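Long-range contacts in cell division control protein 73 (Saccharomyces cerevisiae, PDB 3V46), which serves as a subunit of the PAF1 complex in RNA polymerase II transcription, here represented by its C-terminal Ras-like domain, which promotes association of the complex with chromatin: residues K13-I19 against R87-F92; N52-I57 against R69-N75; G117-A123 against V136-D142. All blocks are in the same frame, centred on the assembly; numbering follows the deposited sequence.

Contact 1: K13-I19 against R87-F92; sequences KDPIILI and RVVAIF
Arg87 curls round the start of 13-19 and grips the backbone carbonyl of Asp14 side-on. Both NE and NH2 donate to Asp14 O, and the NH2 bond is 2.9 Å long. The oxygen lies in the guanidinium plane. NH2 meets it on a lone pair, in the carbonyl plane, while NE is tilted 29° from that plane. The bend at chi3 (59°) turns the guanidinium back toward this carbonyl. The flat group then fits a slot between two aliphatic bumps: Ile16 CD1 sits over one face and Lys13 CB over the opposite face, each offset toward the rim. With an alanine here, Asp14 O is likely to lose both donors and a gap to open between Lys13 and Ile16.

Beyond the arginine the chains pair as parallel strands, 16-18 beside 88-92, in the middle of the sheet of this Ras-like fold. The register slips by one residue between the Ile16-Val88 and Ile17-Ala90 pairs, a beta bulge at Val89. Val89 N still bonds to Ile16 O at 2.9 Å. Both methyls of Val89 nestle against Pro15 CB, with CG1 at 3.7 Å.

On the face of Ile16, Leu18, Val88 and Ile91, Leu18 fills the hollow between its two neighbours. Its CG rests on Val88 CG1 at 4.0 Å, and its CD1 lies alongside Ile91 CG1. On the other face the small Ala90 gives a shallow seat to Ile17 CG2, which also reaches Phe92 CE1 at 3.9 Å. Leu160 of helix 149-166 covers this face, and Leu164 touches Val89. At the far end Phe92 N donates to Leu18 O at 2.9 Å.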
loop_
_atom_site.group_PDB
_atom_site.type_symbol
_atom_site.label_atom_id
_atom_site.label_comp_id
_atom_site.label_asym_id
_atom_site.label_seq_id
_atom_site.Cartn_x
_atom_site.Cartn_y
_atom_site.Cartn_z
ATOM N N LYS A 13 -1.255 -16.238 8.630
ATOM C CA LYS A 13 -2.376 -15.923 7.747
ATOM C C LYS A 13 -1.888 -14.929 6.707
ATOM O O LYS A 13 -0.820 -14.337 6.879
ATOM C CB LYS A 13 -3.573 -15.367 8.522
ATOM C CG LYS A 13 -4.213 -16.374 9.470
ATOM C CD LYS A 13 -5.733 -16.340 9.379
ATOM C CE LYS A 13 -6.368 -17.307 10.371
ATOM N NZ LYS A 13 -7.859 -17.284 10.317
ATOM N N ASP A 14 -2.639 -14.752 5.621
ATOM C CA ASP A 14 -2.186 -13.851 4.563
ATOM C C ASP A 14 -2.165 -12.401 5.038
ATOM O O ASP A 14 -3.147 -11.888 5.581
ATOM C CB ASP A 14 -3.051 -13.976 3.310
ATOM C CG ASP A 14 -2.874 -15.311 2.605
ATOM O OD1 ASP A 14 -1.837 -15.978 2.818
ATOM O OD2 ASP A 14 -3.764 -15.687 1.818
ATOM N N PRO A 15 -1.030 -11.728 4.839
ATOM C CA PRO A 15 -0.981 -10.317 5.226
ATOM C C PRO A 15 -1.856 -9.436 4.330
ATOM O O PRO A 15 -2.165 -9.772 3.177
ATOM C CB PRO A 15 0.501 -9.963 5.062
ATOM C CG PRO A 15 1.018 -10.942 4.071
ATOM C CD PRO A 15 0.245 -12.201 4.282
ATOM N N ILE A 16 -2.225 -8.283 4.869
ATOM C CA ILE A 16 -3.157 -7.387 4.216
ATOM C C ILE A 16 -2.516 -6.032 3.948
ATOM O O ILE A 16 -1.801 -5.491 4.795
ATOM C CB ILE A 16 -4.402 -7.187 5.093
ATOM C CG1 ILE A 16 -5.078 -8.542 5.349
ATOM C CG2 ILE A 16 -5.362 -6.218 4.447
ATOM C CD1 ILE A 16 -6.158 -8.523 6.420
ATOM N N ILE A 17 -2.775 -5.495 2.759
ATOM C CA ILE A 17 -2.382 -4.145 2.393
ATOM C C ILE A 17 -3.651 -3.345 2.172
ATOM O O ILE A 17 -4.534 -3.762 1.425
ATOM C CB ILE A 17 -1.531 -4.124 1.110
ATOM C CG1 ILE A 17 -0.234 -4.921 1.304
ATOM C CG2 ILE A 17 -1.188 -2.683 0.730
ATOM C CD1 ILE A 17 0.661 -5.047 0.048
ATOM N N LEU A 18 -3.765 -2.203 2.834
ATOM C CA LEU A 18 -4.933 -1.344 2.651
ATOM C C LEU A 18 -4.610 -0.252 1.650
ATOM O O LEU A 18 -3.645 0.479 1.823
ATOM C CB LEU A 18 -5.337 -0.693 3.963
ATOM C CG LEU A 18 -5.640 -1.614 5.127
ATOM C CD1 LEU A 18 -6.089 -0.792 6.329
ATOM C CD2 LEU A 18 -6.704 -2.595 4.722
ATOM N N ILE A 19 -5.447 -0.134 0.626
ATOM C CA ILE A 19 -5.288 0.886 -0.398
ATOM C C ILE A 19 -6.657 1.468 -0.745
ATOM O O ILE A 19 -7.192 1.243 -1.835
ATOM C CB ILE A 19 -4.547 0.333 -1.641
ATOM C CG1 ILE A 19 -4.224 1.468 -2.621
ATOM C CG2 ILE A 19 -5.350 -0.793 -2.310
ATOM C CD1 ILE A 19 -3.240 1.088 -3.695
ATOM N N ARG A 87 -3.106 -8.269 10.930
ATOM C CA ARG A 87 -2.571 -8.773 9.667
ATOM C C ARG A 87 -2.212 -7.655 8.698
ATOM O O ARG A 87 -1.624 -7.908 7.655
ATOM C CB ARG A 87 -3.588 -9.702 8.993
ATOM C CG ARG A 87 -3.822 -11.016 9.743
ATOM C CD ARG A 87 -5.056 -11.745 9.235
ATOM N NE ARG A 87 -4.982 -12.060 7.813
ATOM C CZ ARG A 87 -5.987 -12.560 7.105
ATOM N NH1 ARG A 87 -7.148 -12.826 7.691
ATOM N NH2 ARG A 87 -5.837 -12.805 5.814
ATOM N N VAL A 88 -2.586 -6.422 9.021
ATOM C CA VAL A 88 -2.323 -5.298 8.126
ATOM C C VAL A 88 -0.845 -4.930 8.225
ATOM O O VAL A 88 -0.356 -4.575 9.299
ATOM C CB VAL A 88 -3.222 -4.091 8.469
ATOM C CG1 VAL A 88 -2.833 -2.861 7.657
ATOM C CG2 VAL A 88 -4.682 -4.431 8.220
ATOM N N VAL A 89 -0.138 -5.045 7.103
ATOM C CA VAL A 89 1.315 -4.843 7.070
ATOM C C VAL A 89 1.718 -3.571 6.330
ATOM O O VAL A 89 2.839 -3.093 6.481
ATOM C CB VAL A 89 2.055 -6.052 6.446
ATOM C CG1 VAL A 89 1.833 -7.303 7.280
ATOM C CG2 VAL A 89 1.624 -6.285 5.012
ATOM N N ALA A 90 0.811 -3.014 5.530
ATOM C CA ALA A 90 1.085 -1.761 4.832
ATOM C C ALA A 90 -0.210 -1.046 4.549
ATOM O O ALA A 90 -1.242 -1.676 4.285
ATOM C CB ALA A 90 1.846 -2.020 3.538
ATOM N N ILE A 91 -0.132 0.282 4.590
ATOM C CA ILE A 91 -1.259 1.155 4.330
ATOM C C ILE A 91 -0.811 2.233 3.356
ATOM O O ILE A 91 0.133 2.985 3.635
ATOM C CB ILE A 91 -1.776 1.795 5.634
ATOM C CG1 ILE A 91 -2.249 0.695 6.611
ATOM C CG2 ILE A 91 -2.913 2.778 5.346
ATOM C CD1 ILE A 91 -2.623 1.193 7.969
ATOM N N PHE A 92 -1.468 2.287 2.197
ATOM C CA PHE A 92 -1.282 3.382 1.269
ATOM C C PHE A 92 -2.242 4.483 1.664
ATOM O O PHE A 92 -3.430 4.226 1.879
ATOM C CB PHE A 92 -1.572 2.945 -0.170
ATOM C CG PHE A 92 -0.528 2.046 -0.771
ATOM C CD1 PHE A 92 0.068 1.043 -0.035
ATOM C CD2 PHE A 92 -0.156 2.193 -2.082
ATOM C CE1 PHE A 92 1.024 0.211 -0.610
ATOM C CE2 PHE A 92 0.791 1.360 -2.654
ATOM C CZ PHE A 92 1.367 0.368 -1.926
#

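Contact 2: N52-I57 against R69-N75; sequences NGLVNI and RFIIVDN
Leu54 pushes its CD2 methyl between Ile71 and Val73, one strand over. This is the tight spot of the contact: CD2 lies 3.2 Å from Ile71 CG2 and equally near Val73 CG1, closer than usual for carbons. With CG anti to the backbone N (chi1 171°), the leucine leans across the non-hydrogen-bonded Leu54-Val73 pair. Gly53 is close-packed too. It turns with positive phi, and a side chain there would run into Asp74 OD1 and Asn75 ND2. Its carbonyl accepts from Asp74 N at 3.0 Å.

The two strands, 54-59 and 68-73, form an antiparallel beta hairpin at one edge of the sheet. Val55 and Ile72 exchange paired N-H...O bonds, as do Ile57 and Phe70. On the other face Val55 CG2 packs on Ile72 CB at 3.6 Å, and Ile57 CD1 meets Ile72 CD1 at 3.5 Å. Helices 32-38 and 149-166 cover Ile57 through Leu37 and Trp157.

Along the face of Leu54, methyl packing gives way to water at Asn56. A water lies 2.8 Å from Asn56 OD1 and donates to it and to Phe70 O. At the loop end a second water ties Asn52 O to Asn75 ND2, which are too far apart to bond directly. Asn75 ND2 also donates to Asp74 OD1, nearly straight (173°).

The chemistry implies that methyl packing and backbone bonds join the strands, while water completes the polar links at the margin.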
loop_
_atom_site.group_PDB
_atom_site.type_symbol
_atom_site.label_atom_id
_atom_site.label_comp_id
_atom_site.label_asym_id
_atom_site.label_seq_id
_atom_site.Cartn_x
_atom_site.Cartn_y
_atom_site.Cartn_z
ATOM N N ASN A 52 -15.356 -5.821 -6.208
ATOM C CA ASN A 52 -15.308 -6.147 -4.782
ATOM C C ASN A 52 -14.190 -5.416 -4.017
ATOM O O ASN A 52 -14.049 -5.566 -2.805
ATOM C CB ASN A 52 -15.159 -7.658 -4.587
ATOM C CG ASN A 52 -13.938 -8.233 -5.296
ATOM O OD1 ASN A 52 -13.202 -7.526 -5.992
ATOM N ND2 ASN A 52 -13.714 -9.533 -5.109
ATOM N N GLY A 53 -13.399 -4.634 -4.729
ATOM C CA GLY A 53 -12.339 -3.860 -4.098
ATOM C C GLY A 53 -11.184 -4.688 -3.572
ATOM O O GLY A 53 -10.420 -4.230 -2.728
ATOM N N LEU A 54 -11.046 -5.909 -4.067
ATOM C CA LEU A 54 -10.041 -6.822 -3.560
ATOM C C LEU A 54 -9.204 -7.381 -4.693
ATOM O O LEU A 54 -9.742 -7.868 -5.696
ATOM C CB LEU A 54 -10.723 -7.977 -2.811
ATOM C CG LEU A 54 -9.861 -9.166 -2.362
ATOM C CD1 LEU A 54 -9.356 -10.000 -3.529
ATOM C CD2 LEU A 54 -8.719 -8.707 -1.518
ATOM N N VAL A 55 -7.886 -7.318 -4.531
ATOM C CA VAL A 55 -6.988 -8.046 -5.403
ATOM C C VAL A 55 -5.982 -8.857 -4.607
ATOM O O VAL A 55 -5.684 -8.569 -3.455
ATOM C CB VAL A 55 -6.252 -7.144 -6.398
ATOM C CG1 VAL A 55 -7.245 -6.360 -7.234
ATOM C CG2 VAL A 55 -5.313 -6.225 -5.685
ATOM N N ASN A 56 -5.488 -9.911 -5.230
ATOM C CA ASN A 56 -4.493 -10.753 -4.616
ATOM C C ASN A 56 -3.202 -10.675 -5.404
ATOM O O ASN A 56 -3.224 -10.626 -6.633
ATOM C CB ASN A 56 -4.987 -12.198 -4.592
ATOM C CG ASN A 56 -6.280 -12.349 -3.833
ATOM O OD1 ASN A 56 -6.285 -12.450 -2.607
ATOM N ND2 ASN A 56 -7.391 -12.346 -4.558
ATOM N N ILE A 57 -2.083 -10.660 -4.690
ATOM C CA ILE A 57 -0.767 -10.691 -5.304
ATOM C C ILE A 57 0.112 -11.643 -4.515
ATOM O O ILE A 57 0.203 -11.540 -3.291
ATOM C CB ILE A 57 -0.107 -9.285 -5.318
ATOM C CG1 ILE A 57 -0.856 -8.338 -6.259
ATOM C CG2 ILE A 57 1.349 -9.376 -5.753
ATOM C CD1 ILE A 57 -0.227 -6.942 -6.351
ATOM N N ARG A 69 1.334 -14.389 0.069
ATOM C CA ARG A 69 0.157 -13.975 -0.668
ATOM C C ARG A 69 -0.475 -12.821 0.071
ATOM O O ARG A 69 -0.860 -12.948 1.234
ATOM C CB ARG A 69 -0.848 -15.117 -0.789
ATOM C CG ARG A 69 -0.360 -16.304 -1.611
ATOM C CD ARG A 69 -1.450 -17.359 -1.761
ATOM N NE ARG A 69 -0.968 -18.519 -2.499
ATOM C CZ ARG A 69 -1.655 -19.646 -2.660
ATOM N NH1 ARG A 69 -2.862 -19.770 -2.127
ATOM N NH2 ARG A 69 -1.132 -20.654 -3.349
ATOM N N PHE A 70 -0.541 -11.684 -0.604
ATOM C CA PHE A 70 -1.168 -10.489 -0.062
ATOM C C PHE A 70 -2.618 -10.355 -0.460
ATOM O O PHE A 70 -2.995 -10.612 -1.600
ATOM C CB PHE A 70 -0.425 -9.234 -0.534
ATOM C CG PHE A 70 0.987 -9.156 -0.056
ATOM C CD1 PHE A 70 1.287 -8.589 1.174
ATOM C CD2 PHE A 70 2.025 -9.651 -0.834
ATOM C CE1 PHE A 70 2.596 -8.520 1.624
ATOM C CE2 PHE A 70 3.328 -9.580 -0.390
ATOM C CZ PHE A 70 3.614 -9.017 0.839
ATOM N N ILE A 71 -3.421 -9.931 0.504
ATOM C CA ILE A 71 -4.776 -9.486 0.251
ATOM C C ILE A 71 -4.724 -7.967 0.224
ATOM O O ILE A 71 -4.321 -7.344 1.198
ATOM C CB ILE A 71 -5.702 -9.957 1.372
ATOM C CG1 ILE A 71 -5.715 -11.492 1.423
ATOM C CG2 ILE A 71 -7.104 -9.413 1.176
ATOM C CD1 ILE A 71 -6.323 -12.038 2.682
ATOM N N ILE A 72 -5.119 -7.373 -0.892
ATOM C CA ILE A 72 -5.019 -5.926 -1.085
ATOM C C ILE A 72 -6.430 -5.399 -1.273
ATOM O O ILE A 72 -7.124 -5.781 -2.206
ATOM C CB ILE A 72 -4.153 -5.595 -2.304
ATOM C CG1 ILE A 72 -2.788 -6.282 -2.167
ATOM C CG2 ILE A 72 -4.010 -4.074 -2.460
ATOM C CD1 ILE A 72 -1.851 -6.071 -3.330
ATOM N N VAL A 73 -6.876 -4.562 -0.349
ATOM C CA VAL A 73 -8.270 -4.160 -0.321
ATOM C C VAL A 73 -8.417 -2.663 -0.229
ATOM O O VAL A 73 -7.603 -1.997 0.408
ATOM C CB VAL A 73 -9.038 -4.818 0.843
ATOM C CG1 VAL A 73 -9.284 -6.273 0.549
ATOM C CG2 VAL A 73 -8.300 -4.653 2.171
ATOM N N ASP A 74 -9.494 -2.145 -0.823
ATOM C CA ASP A 74 -9.769 -0.704 -0.814
ATOM C C ASP A 74 -10.803 -0.306 0.226
ATOM O O ASP A 74 -11.286 0.821 0.225
ATOM C CB ASP A 74 -10.178 -0.196 -2.206
ATOM C CG ASP A 74 -11.578 -0.636 -2.639
ATOM O OD1 ASP A 74 -12.282 -1.319 -1.878
ATOM O OD2 ASP A 74 -11.986 -0.274 -3.765
ATOM N N ASN A 75 -11.105 -1.229 1.135
ATOM C CA ASN A 75 -12.155 -1.044 2.123
ATOM C C ASN A 75 -11.879 -1.952 3.315
ATOM O O ASN A 75 -10.959 -2.758 3.286
ATOM C CB ASN A 75 -13.506 -1.410 1.514
ATOM C CG ASN A 75 -13.603 -2.887 1.197
ATOM O OD1 ASN A 75 -14.064 -3.684 2.018
ATOM N ND2 ASN A 75 -13.120 -3.272 0.030
HETATM O O HOH W 1 -13.057 -6.300 -0.502
HETATM O O HOH W 2 -3.768 -13.451 -1.991
#

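Contact 3: G117-A123 against V136-D142; sequences GYYFHFA and VEKVELD
A beta-alpha-beta unit brings strands 116-122 and 136-141 together in parallel, with helix 129-133 on the connection, at one edge of the Ras-like sheet. The backbone bonds are donated from each strand in turn: Glu137 N to Gly117 O, Tyr119 N to Glu137 O, Val139 N to Tyr119 O. The series ends with Ala123 N to Leu141 O at 2.8 Å.

Phe120 and Val139 lie side by side on the face turned to helix 149-166. Val139 CB sits over the ring face in a CH-pi contact, 3.9 Å from the Phe120 ring centroid and 21° off its normal. A chi1 of -178° carries Val139 CG1 away from its own N, and it reaches Phe120 CE2 at 3.4 Å. Val152 and Phe156 of the helix and Phe35 of helix 32-38 close over this patch. Nearby, Tyr118 and Glu137 point the same way. Their polar ends have outside partners: Tyr118 OH hydrogen-bonds to Ser159, and Glu137 hydrogen-bonds to Tyr155 and forms a salt bridge with Lys116.

The opposite face is more polar. Val136 CG2 touches Tyr119 CB at 4.0 Å, beside Gly117, where a side chain would collide with Val136 CG1. Lys138 NZ folds back to hydrogen-bond Val136 O at 3.0 Å and also hydrogen-bonds to the carbonyls of Trp134 and Gln132. Farther along, His121 and Glu140 cross obliquely, with ring and carboxylate planes 74° apart. Glu140 CG makes the closest approach, 3.3 Å from His121 CE1.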
loop_
_atom_site.group_PDB
_atom_site.type_symbol
_atom_site.label_atom_id
_atom_site.label_comp_id
_atom_site.label_asym_id
_atom_site.label_seq_id
_atom_site.Cartn_x
_atom_site.Cartn_y
_atom_site.Cartn_z
ATOM N N GLY A 117 3.313 2.821 6.598
ATOM C CA GLY A 117 2.556 3.684 5.715
ATOM C C GLY A 117 3.360 4.179 4.521
ATOM O O GLY A 117 4.576 4.383 4.607
ATOM N N TYR A 118 2.654 4.374 3.410
ATOM C CA TYR A 118 3.219 4.909 2.176
ATOM C C TYR A 118 2.327 6.022 1.661
ATOM O O TYR A 118 1.105 5.975 1.823
ATOM C CB TYR A 118 3.303 3.829 1.087
ATOM C CG TYR A 118 4.248 2.701 1.406
ATOM C CD1 TYR A 118 3.806 1.571 2.078
ATOM C CD2 TYR A 118 5.583 2.767 1.048
ATOM C CE1 TYR A 118 4.648 0.545 2.370
ATOM C CE2 TYR A 118 6.449 1.724 1.342
ATOM C CZ TYR A 118 5.965 0.618 2.001
ATOM O OH TYR A 118 6.805 -0.425 2.311
ATOM N N TYR A 119 2.949 7.025 1.051
ATOM C CA TYR A 119 2.236 8.080 0.359
ATOM C C TYR A 119 2.881 8.252 -1.019
ATOM O O TYR A 119 4.001 8.730 -1.132
ATOM C CB TYR A 119 2.286 9.403 1.135
ATOM C CG TYR A 119 1.582 10.530 0.419
ATOM C CD1 TYR A 119 0.196 10.625 0.425
ATOM C CD2 TYR A 119 2.300 11.505 -0.260
ATOM C CE1 TYR A 119 -0.458 11.641 -0.229
ATOM C CE2 TYR A 119 1.656 12.537 -0.910
ATOM C CZ TYR A 119 0.277 12.597 -0.896
ATOM O OH TYR A 119 -0.373 13.624 -1.532
ATOM N N PHE A 120 2.171 7.843 -2.059
ATOM C CA PHE A 120 2.662 7.955 -3.428
ATOM C C PHE A 120 2.112 9.218 -4.073
ATOM O O PHE A 120 0.933 9.561 -3.905
ATOM C CB PHE A 120 2.224 6.739 -4.263
ATOM C CG PHE A 120 3.036 5.497 -4.021
ATOM C CD1 PHE A 120 2.781 4.684 -2.926
ATOM C CD2 PHE A 120 4.042 5.132 -4.903
ATOM C CE1 PHE A 120 3.521 3.533 -2.720
ATOM C CE2 PHE A 120 4.775 3.979 -4.705
ATOM C CZ PHE A 120 4.523 3.187 -3.608
ATOM N N HIS A 121 2.968 9.913 -4.813
ATOM C CA HIS A 121 2.546 11.112 -5.516
ATOM C C HIS A 121 3.452 11.373 -6.712
ATOM O O HIS A 121 4.514 10.763 -6.850
ATOM C CB HIS A 121 2.565 12.315 -4.577
ATOM C CG HIS A 121 3.936 12.687 -4.117
ATOM N ND1 HIS A 121 4.621 13.774 -4.621
ATOM C CD2 HIS A 121 4.758 12.113 -3.208
ATOM C CE1 HIS A 121 5.804 13.850 -4.040
ATOM N NE2 HIS A 121 5.914 12.854 -3.181
ATOM N N PHE A 122 3.014 12.252 -7.595
ATOM C CA PHE A 122 3.816 12.590 -8.758
ATOM C C PHE A 122 4.878 13.603 -8.408
ATOM O O PHE A 122 4.636 14.542 -7.644
ATOM C CB PHE A 122 2.949 13.141 -9.884
ATOM C CG PHE A 122 2.143 12.092 -10.593
ATOM C CD1 PHE A 122 2.750 10.944 -11.070
ATOM C CD2 PHE A 122 0.787 12.255 -10.782
ATOM C CE1 PHE A 122 2.017 9.976 -11.724
ATOM C CE2 PHE A 122 0.042 11.288 -11.436
ATOM C CZ PHE A 122 0.659 10.149 -11.906
ATOM N N ALA A 123 6.056 13.401 -8.983
ATOM C CA ALA A 123 7.132 14.368 -8.905
ATOM C C ALA A 123 6.590 15.714 -9.364
ATOM O O ALA A 123 5.954 15.806 -10.414
ATOM C CB ALA A 123 8.270 13.930 -9.790
ATOM N N VAL A 136 5.107 8.227 7.410
ATOM C CA VAL A 136 4.890 7.436 6.209
ATOM C C VAL A 136 6.011 7.704 5.204
ATOM O O VAL A 136 6.624 8.778 5.187
ATOM C CB VAL A 136 3.500 7.719 5.546
ATOM C CG1 VAL A 136 2.369 7.460 6.537
ATOM C CG2 VAL A 136 3.432 9.125 4.967
ATOM N N GLU A 137 6.285 6.713 4.368
ATOM C CA GLU A 137 7.302 6.855 3.355
ATOM C C GLU A 137 6.680 7.517 2.135
ATOM O O GLU A 137 5.684 7.038 1.617
ATOM C CB GLU A 137 7.868 5.482 3.010
ATOM C CG GLU A 137 8.935 5.497 1.963
ATOM C CD GLU A 137 9.724 4.207 1.929
ATOM O OE1 GLU A 137 10.287 3.911 0.869
ATOM O OE2 GLU A 137 9.783 3.487 2.947
ATOM N N LYS A 138 7.244 8.642 1.708
ATOM C CA LYS A 138 6.764 9.352 0.533
ATOM C C LYS A 138 7.535 8.864 -0.685
ATOM O O LYS A 138 8.772 8.909 -0.710
ATOM C CB LYS A 138 6.963 10.863 0.692
ATOM C CG LYS A 138 6.124 11.517 1.788
ATOM C CD LYS A 138 6.740 11.378 3.175
ATOM C CE LYS A 138 5.818 11.973 4.233
ATOM N NZ LYS A 138 6.272 11.723 5.618
ATOM N N VAL A 139 6.807 8.429 -1.711
ATOM C CA VAL A 139 7.411 7.842 -2.894
ATOM C C VAL A 139 6.926 8.585 -4.139
ATOM O O VAL A 139 5.719 8.735 -4.349
ATOM C CB VAL A 139 7.045 6.347 -2.999
ATOM C CG1 VAL A 139 7.710 5.718 -4.211
ATOM C CG2 VAL A 139 7.445 5.618 -1.727
ATOM N N GLU A 140 7.871 9.054 -4.953
ATOM C CA GLU A 140 7.551 9.828 -6.151
ATOM C C GLU A 140 7.572 8.979 -7.415
ATOM O O GLU A 140 8.420 8.099 -7.579
ATOM C CB GLU A 140 8.527 11.002 -6.313
ATOM C CG GLU A 140 8.269 12.141 -5.341
ATOM C CD GLU A 140 9.198 13.335 -5.537
ATOM O OE1 GLU A 140 9.247 14.191 -4.631
ATOM O OE2 GLU A 140 9.868 13.421 -6.583
ATOM N N LEU A 141 6.613 9.248 -8.293
ATOM C CA LEU A 141 6.592 8.697 -9.646
ATOM C C LEU A 141 6.616 9.859 -10.630
ATOM O O LEU A 141 6.032 10.912 -10.358
ATOM C CB LEU A 141 5.326 7.864 -9.885
ATOM C CG LEU A 141 5.152 6.611 -9.043
ATOM C CD1 LEU A 141 3.808 5.975 -9.359
ATOM C CD2 LEU A 141 6.282 5.636 -9.300
ATOM N N ASP A 142 7.286 9.680 -11.765
ATOM C CA ASP A 142 7.266 10.685 -12.825
ATOM C C ASP A 142 5.879 10.699 -13.459
ATOM O O ASP A 142 5.287 9.656 -13.688
ATOM C CB ASP A 142 8.299 10.367 -13.911
ATOM C CG ASP A 142 9.735 10.648 -13.484
ATOM O OD1 ASP A 142 9.965 11.441 -12.540
ATOM O OD2 ASP A 142 10.647 10.085 -14.133
#

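Overall arrangement
All three contacts belong to one mixed sheet. Contact 1 is the buried centre, while contacts 2 and 3 are partly buried and lie on opposite sides of the chain's centre, about 20 Å apart between centres. Strand 16-18 joins contact 1 to contact 2, with Ile17 N 2.9 Å from Ile71 O. Strand 88-92 joins contact 1 to contact 3, with Ile91 O 2.9 Å from Tyr118 N. Helix 149-166 packs on all three. Chemistry follows place: aliphatic packing dominates contact 1 apart from its arginine, contact 2 adds bridging waters to an antiparallel pair, and contact 3 brings aromatic rings and charged side chains to a parallel edge.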